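Long-range contact in eukaryotic translation initiation factor 2A (Schizosaccharomyces pombe, PDB 3WJ9), which probably directs initiator methionyl-tRNA to the 40S ribosomal subunit, in a codon-dependent way, during early translation of a small number of specific mRNAs: residues T349-F361 / L368-D380. Residues are numbered along the deposited sequence; the frame is centred on the assembly and turned at random.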
# COMPACT_ATOMS: atom_id res chain seq x y z
N THR A 349 -23.00 6.31 -10.65
CA THR A 349 -23.28 5.05 -9.97
C THR A 349 -23.34 5.20 -8.46
O THR A 349 -22.48 5.84 -7.85
CB THR A 349 -22.22 3.99 -10.33
OG1 THR A 349 -22.25 3.74 -11.74
CG2 THR A 349 -22.48 2.69 -9.60
N THR A 350 -24.38 4.62 -7.86
CA THR A 350 -24.45 4.44 -6.42
C THR A 350 -24.78 2.98 -6.13
O THR A 350 -25.82 2.48 -6.53
CB THR A 350 -25.51 5.34 -5.77
OG1 THR A 350 -25.11 6.72 -5.88
CG2 THR A 350 -25.68 4.99 -4.30
N VAL A 351 -23.86 2.30 -5.44
CA VAL A 351 -24.12 0.93 -4.99
C VAL A 351 -23.88 0.86 -3.49
O VAL A 351 -23.20 1.71 -2.92
CB VAL A 351 -23.22 -0.11 -5.70
CG1 VAL A 351 -23.24 0.10 -7.20
CG2 VAL A 351 -21.79 -0.04 -5.17
N GLU A 352 -24.45 -0.16 -2.85
CA GLU A 352 -24.16 -0.38 -1.45
C GLU A 352 -23.46 -1.71 -1.25
O GLU A 352 -23.80 -2.71 -1.89
CB GLU A 352 -25.44 -0.32 -0.60
CG GLU A 352 -25.16 -0.38 0.89
CD GLU A 352 -26.41 -0.37 1.73
OE1 GLU A 352 -27.51 -0.26 1.16
OE2 GLU A 352 -26.30 -0.48 2.97
N ALA A 353 -22.47 -1.70 -0.37
CA ALA A 353 -21.80 -2.92 0.04
C ALA A 353 -21.63 -2.88 1.55
O ALA A 353 -20.58 -2.49 2.06
CB ALA A 353 -20.46 -3.07 -0.65
N ALA A 354 -22.71 -3.23 2.25
CA ALA A 354 -22.71 -3.24 3.71
C ALA A 354 -21.58 -4.11 4.24
O ALA A 354 -21.29 -5.16 3.67
CB ALA A 354 -24.05 -3.74 4.23
N ASN A 355 -20.93 -3.64 5.30
CA ASN A 355 -19.86 -4.37 5.96
C ASN A 355 -18.64 -4.61 5.06
O ASN A 355 -17.80 -5.45 5.38
CB ASN A 355 -20.38 -5.70 6.49
CG ASN A 355 -21.41 -5.52 7.59
OD1 ASN A 355 -21.20 -4.75 8.53
ND2 ASN A 355 -22.53 -6.23 7.48
N CYS A 356 -18.56 -3.88 3.95
CA CYS A 356 -17.43 -4.01 3.04
C CYS A 356 -16.15 -3.55 3.73
O CYS A 356 -16.08 -2.45 4.28
CB CYS A 356 -17.66 -3.21 1.76
SG CYS A 356 -16.27 -3.19 0.62
N THR A 357 -15.13 -4.41 3.70
CA THR A 357 -13.87 -4.13 4.37
C THR A 357 -12.74 -3.91 3.37
O THR A 357 -11.61 -3.62 3.74
CB THR A 357 -13.47 -5.27 5.32
OG1 THR A 357 -13.06 -6.41 4.56
CG2 THR A 357 -14.65 -5.65 6.21
N TYR A 358 -13.07 -4.06 2.09
CA TYR A 358 -12.08 -3.91 1.02
C TYR A 358 -12.75 -3.60 -0.31
O TYR A 358 -13.72 -4.26 -0.69
CB TYR A 358 -11.22 -5.18 0.91
CG TYR A 358 -10.21 -5.10 -0.21
CD1 TYR A 358 -8.96 -4.54 0.01
CD2 TYR A 358 -10.50 -5.59 -1.47
CE1 TYR A 358 -8.03 -4.47 -1.01
CE2 TYR A 358 -9.58 -5.52 -2.49
CZ TYR A 358 -8.35 -4.97 -2.25
OH TYR A 358 -7.43 -4.90 -3.27
N CYS A 359 -12.22 -2.61 -1.03
CA CYS A 359 -12.75 -2.23 -2.33
C CYS A 359 -11.63 -1.75 -3.25
O CYS A 359 -10.67 -1.12 -2.79
CB CYS A 359 -13.82 -1.14 -2.17
SG CYS A 359 -14.46 -0.48 -3.72
N GLU A 360 -11.74 -2.05 -4.54
CA GLU A 360 -10.65 -1.78 -5.48
C GLU A 360 -11.12 -1.81 -6.93
O GLU A 360 -11.87 -2.70 -7.33
CB GLU A 360 -9.52 -2.80 -5.27
CG GLU A 360 -8.29 -2.58 -6.14
CD GLU A 360 -7.29 -3.72 -6.02
OE1 GLU A 360 -7.66 -4.77 -5.46
OE2 GLU A 360 -6.14 -3.55 -6.46
N PHE A 361 -10.67 -0.83 -7.70
CA PHE A 361 -10.90 -0.83 -9.14
C PHE A 361 -10.10 -1.94 -9.81
O PHE A 361 -9.02 -2.31 -9.35
CB PHE A 361 -10.50 0.51 -9.75
CG PHE A 361 -11.46 1.63 -9.47
CD1 PHE A 361 -11.37 2.36 -8.29
CD2 PHE A 361 -12.44 1.96 -10.39
CE1 PHE A 361 -12.25 3.39 -8.04
CE2 PHE A 361 -13.32 2.99 -10.14
CZ PHE A 361 -13.23 3.71 -8.96
N LEU A 368 -15.16 -3.11 -10.63
CA LEU A 368 -14.99 -2.76 -9.23
C LEU A 368 -15.19 -3.99 -8.36
O LEU A 368 -16.21 -4.67 -8.45
CB LEU A 368 -15.97 -1.66 -8.82
CG LEU A 368 -15.84 -1.12 -7.40
CD1 LEU A 368 -14.48 -0.47 -7.21
CD2 LEU A 368 -16.95 -0.13 -7.10
N LEU A 369 -14.21 -4.28 -7.51
CA LEU A 369 -14.31 -5.41 -6.59
C LEU A 369 -14.66 -4.91 -5.20
O LEU A 369 -14.17 -3.87 -4.77
CB LEU A 369 -13.00 -6.21 -6.57
CG LEU A 369 -12.97 -7.60 -5.92
CD1 LEU A 369 -11.84 -8.43 -6.50
CD2 LEU A 369 -12.81 -7.52 -4.40
N THR A 370 -15.54 -5.63 -4.52
CA THR A 370 -15.81 -5.38 -3.11
C THR A 370 -15.78 -6.71 -2.36
O THR A 370 -16.07 -7.75 -2.94
CB THR A 370 -17.16 -4.68 -2.88
OG1 THR A 370 -18.23 -5.51 -3.33
CG2 THR A 370 -17.22 -3.34 -3.60
N ALA A 371 -15.41 -6.67 -1.09
CA ALA A 371 -15.37 -7.88 -0.29
C ALA A 371 -15.69 -7.59 1.17
O ALA A 371 -15.65 -6.45 1.61
CB ALA A 371 -14.00 -8.55 -0.40
N VAL A 372 -16.04 -8.64 1.90
CA VAL A 372 -16.22 -8.56 3.34
C VAL A 372 -15.34 -9.62 3.97
O VAL A 372 -15.47 -10.81 3.66
CB VAL A 372 -17.70 -8.75 3.74
CG1 VAL A 372 -17.84 -8.77 5.25
CG2 VAL A 372 -18.56 -7.65 3.14
N THR A 373 -14.42 -9.21 4.85
CA THR A 373 -13.35 -10.09 5.29
C THR A 373 -13.28 -10.34 6.80
O THR A 373 -13.68 -9.50 7.61
CB THR A 373 -11.98 -9.56 4.83
OG1 THR A 373 -11.74 -8.27 5.41
CG2 THR A 373 -11.93 -9.45 3.31
N SER A 374 -12.76 -11.51 7.15
CA SER A 374 -12.44 -11.90 8.52
C SER A 374 -10.94 -11.69 8.69
O SER A 374 -10.19 -11.80 7.72
CB SER A 374 -12.85 -13.36 8.76
OG SER A 374 -12.60 -13.79 10.09
N PRO A 375 -10.48 -11.36 9.91
CA PRO A 375 -11.24 -11.19 11.16
C PRO A 375 -11.80 -9.79 11.37
O PRO A 375 -12.29 -9.51 12.47
CB PRO A 375 -10.20 -11.52 12.23
CG PRO A 375 -8.92 -11.05 11.64
CD PRO A 375 -9.02 -11.27 10.15
N ARG A 376 -11.75 -8.92 10.37
CA ARG A 376 -12.39 -7.61 10.48
C ARG A 376 -13.91 -7.80 10.57
O ARG A 376 -14.62 -6.93 11.06
CB ARG A 376 -12.02 -6.70 9.31
CG ARG A 376 -12.46 -5.26 9.49
CD ARG A 376 -11.92 -4.35 8.40
NE ARG A 376 -12.51 -3.02 8.47
CZ ARG A 376 -12.26 -2.04 7.61
NH1 ARG A 376 -11.43 -2.24 6.59
NH2 ARG A 376 -12.84 -0.86 7.76
N LEU A 377 -14.38 -8.95 10.11
CA LEU A 377 -15.77 -9.35 10.28
C LEU A 377 -15.93 -10.86 10.20
O LEU A 377 -15.48 -11.50 9.25
CB LEU A 377 -16.66 -8.68 9.24
CG LEU A 377 -18.09 -8.48 9.73
CD1 LEU A 377 -18.11 -7.46 10.86
CD2 LEU A 377 -19.01 -8.07 8.60
N ARG A 378 -16.58 -11.45 11.21
CA ARG A 378 -16.71 -12.90 11.29
C ARG A 378 -18.04 -13.40 10.74
O ARG A 378 -18.40 -14.56 10.92
CB ARG A 378 -16.53 -13.36 12.74
CG ARG A 378 -15.34 -12.74 13.45
CD ARG A 378 -14.80 -13.65 14.54
NE ARG A 378 -14.21 -14.86 13.98
CZ ARG A 378 -12.97 -14.95 13.52
NH1 ARG A 378 -12.17 -13.89 13.56
NH2 ARG A 378 -12.52 -16.09 13.02
N VAL A 379 -18.77 -12.51 10.07
CA VAL A 379 -20.05 -12.88 9.46
C VAL A 379 -20.20 -12.27 8.07
O VAL A 379 -19.68 -11.18 7.79
CB VAL A 379 -21.24 -12.44 10.34
CG1 VAL A 379 -21.36 -13.32 11.58
CG2 VAL A 379 -21.11 -10.97 10.74
N ASP A 380 -20.89 -12.99 7.19
CA ASP A 380 -21.25 -12.52 5.85
C ASP A 380 -20.06 -12.25 4.93
O ASP A 380 -20.08 -11.30 4.14
CB ASP A 380 -22.10 -11.25 5.95
CG ASP A 380 -23.41 -11.48 6.68
OD1 ASP A 380 -23.52 -12.49 7.40
OD2 ASP A 380 -24.33 -10.64 6.54
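The first two strands of a blade in the N-terminal beta-propeller part of eIF2A, 358-361 and 367-372, pair as an antiparallel hairpin in the WD 4 repeat, while a type II turn, 353-356, brings the chain in from the last strand of the preceding blade. The hydrogen-bonded pairs are E360 with L369, whose L369 N to E360 O bond (2.8 Å) is nearly straight at 175°, and Y358 with A371. There a classic beta bulge sets both T357 and Y358 against A371: A371 N binds Y358 O, but A371 O accepts from T357 N (3.0 Å).

C359, F361, L368 and T370 share the face turned to the preceding blade. L368 suits its place because CG, anti to the backbone N (chi1 -176°), carries the branched end back across the hairpin: CD1 meets C359 SG at 3.5 Å and lies over the centre of one face of the F361 ring. T370 OG1 accepts a hydrogen bond from W386 NE1 on the next strand, satisfying a hydroxyl among apolar neighbours. On the other face, L369 brings CD2 to the Y358 ring edge.

Beyond the bulge, beta-branched V372 straddles N355 O with two methyls close to the backbone, and L377 CD2 packs on N355 CB at 3.5 Å. R376 has the aliphatic length to run alongside T357 in the opposite direction, its CD 3.6 Å from T357 CB and one guanidinium face over T357 CA.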